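Local coordinates for protein D-alanyl transferase DltD (Enterococcus faecium TX0133A04, PDB 6PFX) that probably takes part in lipoteichoic acid D-alanylation in the Gram-positive cell wall, as a D-alanyl transferase of the DltD family related to SGNH hydrolases, at residues A[32-37]-A[94-99]; A[85-90]-A[279-284]. All coordinates share one frame; numbering follows the deposited sequence.

Contact 1. Residues A[32-37]-A[94-99]; sequences YALSEK and KNKKVV
Lys96, just ahead of strand 97-101, reaches to the end of helix 28-35 and meets Leu34 there. CB sets out toward the helix end, and CG carries the chain onward; the lysine also packs on Pro41 of strand 39-43. Bends at chi3 and chi4 then curl the outer chain around the carbonyl of Leu34: CD and CE each lie 3.2 Å from Leu34 O, and CE touches Leu34 CD2 at 4.2 Å. NZ is the tip that grips, donating to Leu34 O over 2.8 Å, with a C=O...N angle of 142° and a donor tilted 22° from the carbonyl plane. Glu36 O lies 2.9 Å from NZ. Tyr39 O and two waters also accept from NZ, so they and Leu34 O must share its three hydrogens. Water 1 bonds weakly to Ser35 O, while water 2, 2.8 Å from NZ, donates to Lys37 O. Main-chain oxygens and waters thus gather round the ammonium. A positive charge beside the C-terminal carbonyls of a helix is probably favourable, and the Lys96 side chain links the turn into strand 39-43 to the neighbouring strand's entry.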
ATOM      1  N   TYR A  32       5.674   9.624 -15.307  1.00 14.26           N
ATOM      2  CA  TYR A  32       5.547  11.039 -15.617  1.00 15.73           C
ATOM      3  C   TYR A  32       4.883  11.778 -14.463  1.00 16.76           C
ATOM      4  O   TYR A  32       5.355  12.833 -14.020  1.00 16.59           O
ATOM      5  CB  TYR A  32       4.731  11.228 -16.892  1.00 15.68           C
ATOM      6  CG  TYR A  32       4.480  12.685 -17.201  1.00 16.47           C
ATOM      7  CD1 TYR A  32       5.506  13.498 -17.628  1.00 16.44           C
ATOM      8  CD2 TYR A  32       3.225  13.248 -17.041  1.00 23.48           C
ATOM      9  CE1 TYR A  32       5.293  14.830 -17.909  1.00 22.95           C
ATOM     10  CE2 TYR A  32       3.000  14.573 -17.318  1.00 28.88           C
ATOM     11  CZ  TYR A  32       4.039  15.361 -17.755  1.00 27.68           C
ATOM     12  OH  TYR A  32       3.813  16.687 -18.030  1.00 30.05           O
ATOM     13  N   ALA A  33       3.773  11.238 -13.965  1.00 16.61           N
ATOM     14  CA  ALA A  33       3.060  11.913 -12.893  1.00 17.47           C
ATOM     15  C   ALA A  33       3.951  12.066 -11.674  1.00 15.40           C
ATOM     16  O   ALA A  33       4.021  13.146 -11.078  1.00 15.82           O
ATOM     17  CB  ALA A  33       1.796  11.135 -12.542  1.00 16.74           C
ATOM     18  N   LEU A  34       4.636  10.983 -11.279  1.00 13.92           N
ATOM     19  CA  LEU A  34       5.513  11.042 -10.114  1.00 16.01           C
ATOM     20  C   LEU A  34       6.639  12.050 -10.308  1.00 16.94           C
ATOM     21  O   LEU A  34       7.119  12.632  -9.326  1.00 15.26           O
ATOM     22  CB  LEU A  34       6.062   9.648  -9.804  1.00 18.58           C
ATOM     23  CG  LEU A  34       5.008   8.677  -9.265  1.00 17.68           C
ATOM     24  CD1 LEU A  34       5.523   7.250  -9.216  1.00 21.13           C
ATOM     25  CD2 LEU A  34       4.535   9.111  -7.879  1.00 22.49           C
ATOM     26  N   SER A  35       7.046  12.306 -11.558  1.00 16.59           N
ATOM     27  CA  SER A  35       8.074  13.312 -11.807  1.00 14.34           C
ATOM     28  C   SER A  35       7.604  14.729 -11.499  1.00 18.13           C
ATOM     29  O   SER A  35       8.449  15.617 -11.342  1.00 21.54           O
ATOM     30  CB  SER A  35       8.602  13.235 -13.246  1.00 20.01           C
ATOM     31  OG  SER A  35       7.785  13.923 -14.185  1.00 20.61           O
ATOM     32  N   GLU A  36       6.294  14.957 -11.402  1.00 16.03           N
ATOM     33  CA  GLU A  36       5.764  16.274 -11.089  1.00 16.24           C
ATOM     34  C   GLU A  36       5.698  16.470  -9.582  1.00 17.82           C
ATOM     35  O   GLU A  36       5.323  15.556  -8.835  1.00 15.20           O
ATOM     36  CB  GLU A  36       4.366  16.463 -11.676  1.00 17.73           C
ATOM     37  CG  GLU A  36       4.277  16.257 -13.173  1.00 20.20           C
ATOM     38  CD  GLU A  36       2.882  16.512 -13.725  1.00 30.46           C
ATOM     39  OE1 GLU A  36       2.046  17.124 -13.022  1.00 33.74           O
ATOM     40  OE2 GLU A  36       2.620  16.103 -14.874  1.00 40.39           O
ATOM     41  N   LYS A  37       6.052  17.680  -9.146  1.00 18.15           N
ATOM     42  CA  LYS A  37       6.088  17.996  -7.724  1.00 19.28           C
ATOM     43  C   LYS A  37       4.733  17.791  -7.073  1.00 19.33           C
ATOM     44  O   LYS A  37       4.657  17.394  -5.904  1.00 21.73           O
ATOM     45  CB  LYS A  37       6.503  19.457  -7.546  1.00 25.51           C
ATOM     46  CG  LYS A  37       6.693  19.920  -6.116  1.00 31.24           C
ATOM     47  CD  LYS A  37       6.938  21.433  -6.095  1.00 42.08           C
ATOM     48  CE  LYS A  37       7.205  21.970  -4.692  1.00 56.64           C
ATOM     49  NZ  LYS A  37       8.649  21.918  -4.327  1.00 57.19           N
ATOM     50  N   LYS A  94      12.780   9.819  -6.679  1.00 14.89           N
ATOM     51  CA  LYS A  94      13.847  10.309  -5.820  1.00 14.34           C
ATOM     52  C   LYS A  94      13.362  11.493  -4.989  1.00 16.43           C
ATOM     53  O   LYS A  94      12.776  12.447  -5.511  1.00 16.30           O
ATOM     54  CB  LYS A  94      15.048  10.720  -6.677  1.00 17.76           C
ATOM     55  CG  LYS A  94      16.264  11.152  -5.854  1.00 26.52           C
ATOM     56  CD  LYS A  94      17.443  11.566  -6.717  1.00 39.21           C
ATOM     57  CE  LYS A  94      18.620  11.989  -5.849  1.00 45.92           C
ATOM     58  NZ  LYS A  94      19.782  12.420  -6.671  1.00 53.73           N
ATOM     59  N   ASN A  95      13.602  11.423  -3.683  1.00 14.60           N
ATOM     60  CA  ASN A  95      13.386  12.513  -2.746  1.00 13.94           C
ATOM     61  C   ASN A  95      11.917  12.858  -2.524  1.00 14.75           C
ATOM     62  O   ASN A  95      11.629  13.818  -1.808  1.00 17.58           O
ATOM     63  CB  ASN A  95      14.124  13.799  -3.164  1.00 17.62           C
ATOM     64  CG  ASN A  95      15.622  13.641  -3.158  1.00 25.53           C
ATOM     65  OD1 ASN A  95      16.302  14.039  -4.102  1.00 30.41           O
ATOM     66  ND2 ASN A  95      16.149  13.087  -2.080  1.00 20.97           N
ATOM     67  N   LYS A  96      10.979  12.118  -3.094  1.00 14.85           N
ATOM     68  CA  LYS A  96       9.581  12.457  -2.880  1.00 12.25           C
ATOM     69  C   LYS A  96       9.098  12.069  -1.484  1.00 11.73           C
ATOM     70  O   LYS A  96       9.576  11.117  -0.855  1.00 12.40           O
ATOM     71  CB  LYS A  96       8.704  11.776  -3.932  1.00 18.51           C
ATOM     72  CG  LYS A  96       8.927  12.312  -5.347  1.00 24.00           C
ATOM     73  CD  LYS A  96       7.926  11.753  -6.345  1.00 26.38           C
ATOM     74  CE  LYS A  96       6.559  12.408  -6.206  1.00 17.41           C
ATOM     75  NZ  LYS A  96       6.384  13.755  -6.833  1.00 15.89           N
ATOM     76  N   LYS A  97       8.125  12.827  -1.002  1.00  9.56           N
ATOM     77  CA  LYS A  97       7.310  12.361   0.109  1.00  9.28           C
ATOM     78  C   LYS A  97       6.343  11.278  -0.355  1.00 11.36           C
ATOM     79  O   LYS A  97       5.856  11.287  -1.491  1.00 11.31           O
ATOM     80  CB  LYS A  97       6.553  13.535   0.726  1.00 11.32           C
ATOM     81  CG  LYS A  97       7.472  14.498   1.483  1.00 12.36           C
ATOM     82  CD  LYS A  97       6.655  15.587   2.134  1.00 14.99           C
ATOM     83  CE  LYS A  97       7.503  16.538   2.929  1.00 15.68           C
ATOM     84  NZ  LYS A  97       8.416  17.268   2.016  1.00 18.47           N
ATOM     85  N   VAL A  98       6.075  10.336   0.559  1.00 10.33           N
ATOM     86  CA  VAL A  98       5.282   9.137   0.304  1.00 11.20           C
ATOM     87  C   VAL A  98       4.335   8.902   1.474  1.00  9.63           C
ATOM     88  O   VAL A  98       4.711   9.078   2.636  1.00 10.13           O
ATOM     89  CB  VAL A  98       6.197   7.904   0.144  1.00 12.69           C
ATOM     90  CG1 VAL A  98       5.380   6.645  -0.103  1.00 11.09           C
ATOM     91  CG2 VAL A  98       7.222   8.139  -0.972  1.00 10.87           C
ATOM     92  N   VAL A  99       3.111   8.483   1.170  1.00 10.33           N
ATOM     93  CA  VAL A  99       2.174   7.979   2.166  1.00 11.76           C
ATOM     94  C   VAL A  99       1.945   6.517   1.840  1.00 11.77           C
ATOM     95  O   VAL A  99       1.677   6.169   0.686  1.00 10.96           O
ATOM     96  CB  VAL A  99       0.848   8.755   2.137  1.00  9.19           C
ATOM     97  CG1 VAL A  99      -0.158   8.236   3.174  1.00 11.33           C
ATOM     98  CG2 VAL A  99       1.085  10.201   2.411  1.00 11.14           C
TER
HETATM   99  O   HOH W   1       8.825  15.308  -8.040  1.00 28.02           O
HETATM  100  O   HOH W   2       6.880  15.869  -5.035  1.00 20.85           O

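Contact 2. Residues A[85-90]-A[279-284]; sequences MMRSAG and LDQLAK
Gln281 and Leu282 of helix 271-284 lie against Met86 and Arg87 of helix 79-89, a helix pair of the alpha/beta SGNH-hydrolase fold. The segments run in roughly the same direction, their axes 10.0 Å apart at closest approach and 32° off parallel, and each helix leads into one of two adjacent parallel strands, 97-101 and 288-293. Early in the second segment, Asp280 turns its carboxylate toward the side where Arg87 lies without bonding to it. Gln281 carries the centre of the contact. Its CG touches Met86 CB at 4.1 Å, and a bend at chi2 (68°) swings the amide across the Arg87 chain at about a right angle, putting Gln281 OE1 3.5 Å from Arg87 CD. Amide and guanidinium planes are only 9° apart, yet OE1 sits obliquely to the guanidinium, whose NH1 pairs with Asp140 in a salt bridge and hydrogen-bonds Tyr83, while NH2 bonds Ser132. Gln281 NE2 donates to water 3 over 3.1 Å, and this water in turn donates to Gly90 O over 3.0 Å, bridging the amide to the end of helix 79-89. Leu282 supplies the apolar side: its CD2 meets the extended Met86 chain at CE, 4.1 Å away, and lies against SD as well, while the leucine also packs on Val289 and Phe291 of the sheet. One turn on from Asp280, the extended Lys284 chain runs back along the helix to form a salt bridge through the syn lone pair of Asp280 OD1, Lys284 NZ remaining 5.8 Å from Arg87 NH1.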
ATOM      1  N   MET A  85       6.165  -1.364  -8.501  1.00 15.17           N
ATOM      2  CA  MET A  85       5.790  -0.025  -8.935  1.00 14.46           C
ATOM      3  C   MET A  85       6.886   0.976  -8.597  1.00 18.88           C
ATOM      4  O   MET A  85       7.296   1.777  -9.445  1.00 14.77           O
ATOM      5  CB  MET A  85       4.477   0.393  -8.279  1.00 18.94           C
ATOM      6  CG  MET A  85       3.311  -0.490  -8.629  1.00 16.54           C
ATOM      7  SD  MET A  85       1.784   0.080  -7.856  1.00 19.75           S
ATOM      8  CE  MET A  85       0.916  -1.487  -7.724  1.00 28.96           C
ATOM      9  N   MET A  86       7.376   0.940  -7.355  1.00 15.33           N
ATOM     10  CA  MET A  86       8.373   1.910  -6.921  1.00 15.84           C
ATOM     11  C   MET A  86       9.657   1.774  -7.725  1.00 13.64           C
ATOM     12  O   MET A  86      10.224   2.773  -8.187  1.00 15.02           O
ATOM     13  CB  MET A  86       8.702   1.683  -5.449  1.00 18.73           C
ATOM     14  CG  MET A  86       7.590   2.013  -4.504  1.00 19.41           C
ATOM     15  SD  MET A  86       8.134   1.647  -2.822  1.00 22.43           S
ATOM     16  CE  MET A  86       6.606   1.977  -1.970  1.00 22.51           C
ATOM     17  N   ARG A  87      10.147   0.535  -7.864  1.00 15.70           N
ATOM     18  CA  ARG A  87      11.407   0.276  -8.553  1.00 14.88           C
ATOM     19  C   ARG A  87      11.324   0.686 -10.017  1.00 14.48           C
ATOM     20  O   ARG A  87      12.287   1.227 -10.574  1.00 17.14           O
ATOM     21  CB  ARG A  87      11.758  -1.212  -8.426  1.00 16.67           C
ATOM     22  CG  ARG A  87      13.086  -1.625  -9.064  1.00 16.54           C
ATOM     23  CD  ARG A  87      14.248  -1.205  -8.179  1.00 21.35           C
ATOM     24  NE  ARG A  87      15.557  -1.488  -8.765  1.00 19.13           N
ATOM     25  CZ  ARG A  87      16.441  -2.376  -8.307  1.00 25.89           C
ATOM     26  NH1 ARG A  87      16.190  -3.118  -7.227  1.00 25.52           N
ATOM     27  NH2 ARG A  87      17.602  -2.512  -8.942  1.00 23.31           N
ATOM     28  N   SER A  88      10.193   0.417 -10.667  1.00 15.54           N
ATOM     29  CA  SER A  88      10.055   0.742 -12.081  1.00 12.95           C
ATOM     30  C   SER A  88       9.900   2.240 -12.303  1.00 16.10           C
ATOM     31  O   SER A  88      10.153   2.724 -13.410  1.00 20.18           O
ATOM     32  CB  SER A  88       8.863  -0.005 -12.687  1.00 15.30           C
ATOM     33  OG  SER A  88       7.628   0.414 -12.124  1.00 17.53           O
ATOM     34  N   ALA A  89       9.486   2.987 -11.281  1.00 16.04           N
ATOM     35  CA  ALA A  89       9.488   4.438 -11.390  1.00 17.69           C
ATOM     36  C   ALA A  89      10.903   4.997 -11.363  1.00 19.66           C
ATOM     37  O   ALA A  89      11.130   6.112 -11.850  1.00 21.26           O
ATOM     38  CB  ALA A  89       8.647   5.041 -10.267  1.00 18.49           C
ATOM     39  N   GLY A  90      11.853   4.251 -10.808  1.00 19.75           N
ATOM     40  CA  GLY A  90      13.235   4.697 -10.806  1.00 23.45           C
ATOM     41  C   GLY A  90      13.391   6.078 -10.207  1.00 20.98           C
ATOM     42  O   GLY A  90      12.852   6.385  -9.132  1.00 19.92           O
ATOM     43  N   LEU A 279      10.898  -0.994   1.905  1.00  8.98           N
ATOM     44  CA  LEU A 279      11.771  -0.157   2.728  1.00  9.46           C
ATOM     45  C   LEU A 279      13.137   0.050   2.079  1.00  9.40           C
ATOM     46  O   LEU A 279      13.699   1.153   2.127  1.00 10.73           O
ATOM     47  CB  LEU A 279      11.920  -0.797   4.106  1.00 11.02           C
ATOM     48  CG  LEU A 279      10.626  -0.974   4.902  1.00 10.73           C
ATOM     49  CD1 LEU A 279      10.952  -1.395   6.341  1.00 11.91           C
ATOM     50  CD2 LEU A 279       9.803   0.311   4.881  1.00 10.49           C
ATOM     51  N   ASP A 280      13.689  -1.004   1.482  1.00 10.54           N
ATOM     52  CA  ASP A 280      14.962  -0.897   0.778  1.00 11.43           C
ATOM     53  C   ASP A 280      14.891   0.183  -0.290  1.00 12.77           C
ATOM     54  O   ASP A 280      15.774   1.045  -0.379  1.00 12.42           O
ATOM     55  CB  ASP A 280      15.275  -2.275   0.192  1.00 12.15           C
ATOM     56  CG  ASP A 280      16.688  -2.404  -0.352  1.00 19.48           C
ATOM     57  OD1 ASP A 280      16.899  -2.061  -1.535  1.00 22.09           O
ATOM     58  OD2 ASP A 280      17.572  -2.887   0.394  1.00 21.12           O
ATOM     59  N   GLN A 281      13.838   0.167  -1.101  1.00 10.68           N
ATOM     60  CA  GLN A 281      13.737   1.128  -2.190  1.00 11.53           C
ATOM     61  C   GLN A 281      13.419   2.529  -1.681  1.00 10.93           C
ATOM     62  O   GLN A 281      13.956   3.510  -2.200  1.00 12.74           O
ATOM     63  CB  GLN A 281      12.715   0.648  -3.218  1.00 12.71           C
ATOM     64  CG  GLN A 281      12.691   1.443  -4.512  1.00 15.41           C
ATOM     65  CD  GLN A 281      13.947   1.260  -5.357  1.00 14.66           C
ATOM     66  OE1 GLN A 281      14.735   0.354  -5.129  1.00 18.39           O
ATOM     67  NE2 GLN A 281      14.132   2.136  -6.335  1.00 21.90           N
ATOM     68  N   LEU A 282      12.555   2.651  -0.669  1.00 10.34           N
ATOM     69  CA  LEU A 282      12.263   3.962  -0.100  1.00 12.42           C
ATOM     70  C   LEU A 282      13.530   4.586   0.449  1.00 12.73           C
ATOM     71  O   LEU A 282      13.794   5.775   0.240  1.00 11.81           O
ATOM     72  CB  LEU A 282      11.209   3.832   0.996  1.00 13.12           C
ATOM     73  CG  LEU A 282       9.827   3.508   0.451  1.00 10.88           C
ATOM     74  CD1 LEU A 282       8.962   3.040   1.623  1.00 12.33           C
ATOM     75  CD2 LEU A 282       9.166   4.674  -0.180  1.00 11.48           C
ATOM     76  N   ALA A 283      14.371   3.779   1.087  1.00 12.46           N
ATOM     77  CA  ALA A 283      15.596   4.312   1.664  1.00 11.95           C
ATOM     78  C   ALA A 283      16.573   4.711   0.566  1.00 15.55           C
ATOM     79  O   ALA A 283      17.185   5.785   0.630  1.00 16.14           O
ATOM     80  CB  ALA A 283      16.202   3.281   2.618  1.00 14.24           C
ATOM     81  N   LYS A 284      16.704   3.879  -0.471  1.00 13.79           N
ATOM     82  CA  LYS A 284      17.649   4.184  -1.548  1.00 14.26           C
ATOM     83  C   LYS A 284      17.249   5.444  -2.301  1.00 16.34           C
ATOM     84  O   LYS A 284      18.122   6.184  -2.771  1.00 17.46           O
ATOM     85  CB  LYS A 284      17.801   2.974  -2.473  1.00 18.54           C
ATOM     86  CG  LYS A 284      18.589   1.850  -1.795  1.00 23.80           C
ATOM     87  CD  LYS A 284      18.650   0.552  -2.592  1.00 25.78           C
ATOM     88  CE  LYS A 284      19.400  -0.546  -1.824  1.00 28.28           C
ATOM     89  NZ  LYS A 284      19.218  -1.891  -2.462  1.00 34.30           N
TER
HETATM   90  O   HOH W   3      11.995   4.207  -7.228  1.00 25.48           O

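Contacts 1 and 2 lie next to each other on the same side of the chain's centre, their own centres about 11 Å apart. Two apolar touches join them: Leu34 CD1 rests 4.0 Å from Ala89 CB, which links helix 28-35 to helix 79-89, and Val98 CG2 rests 4.1 Å from Leu282 CD2, which seats helix 271-284 against strand 97-101. From helix 79-89 of contact 2 the chain passes through a short loop into the 94-99 segment of contact 1, and the segments of the two contacts alternate in sequence. Strand 39-43, which follows the 32-37 segment, leads toward Ser46, probably the nucleophile of a Ser-His-Asp triad with His348 and Asp345; neither contact includes these residues.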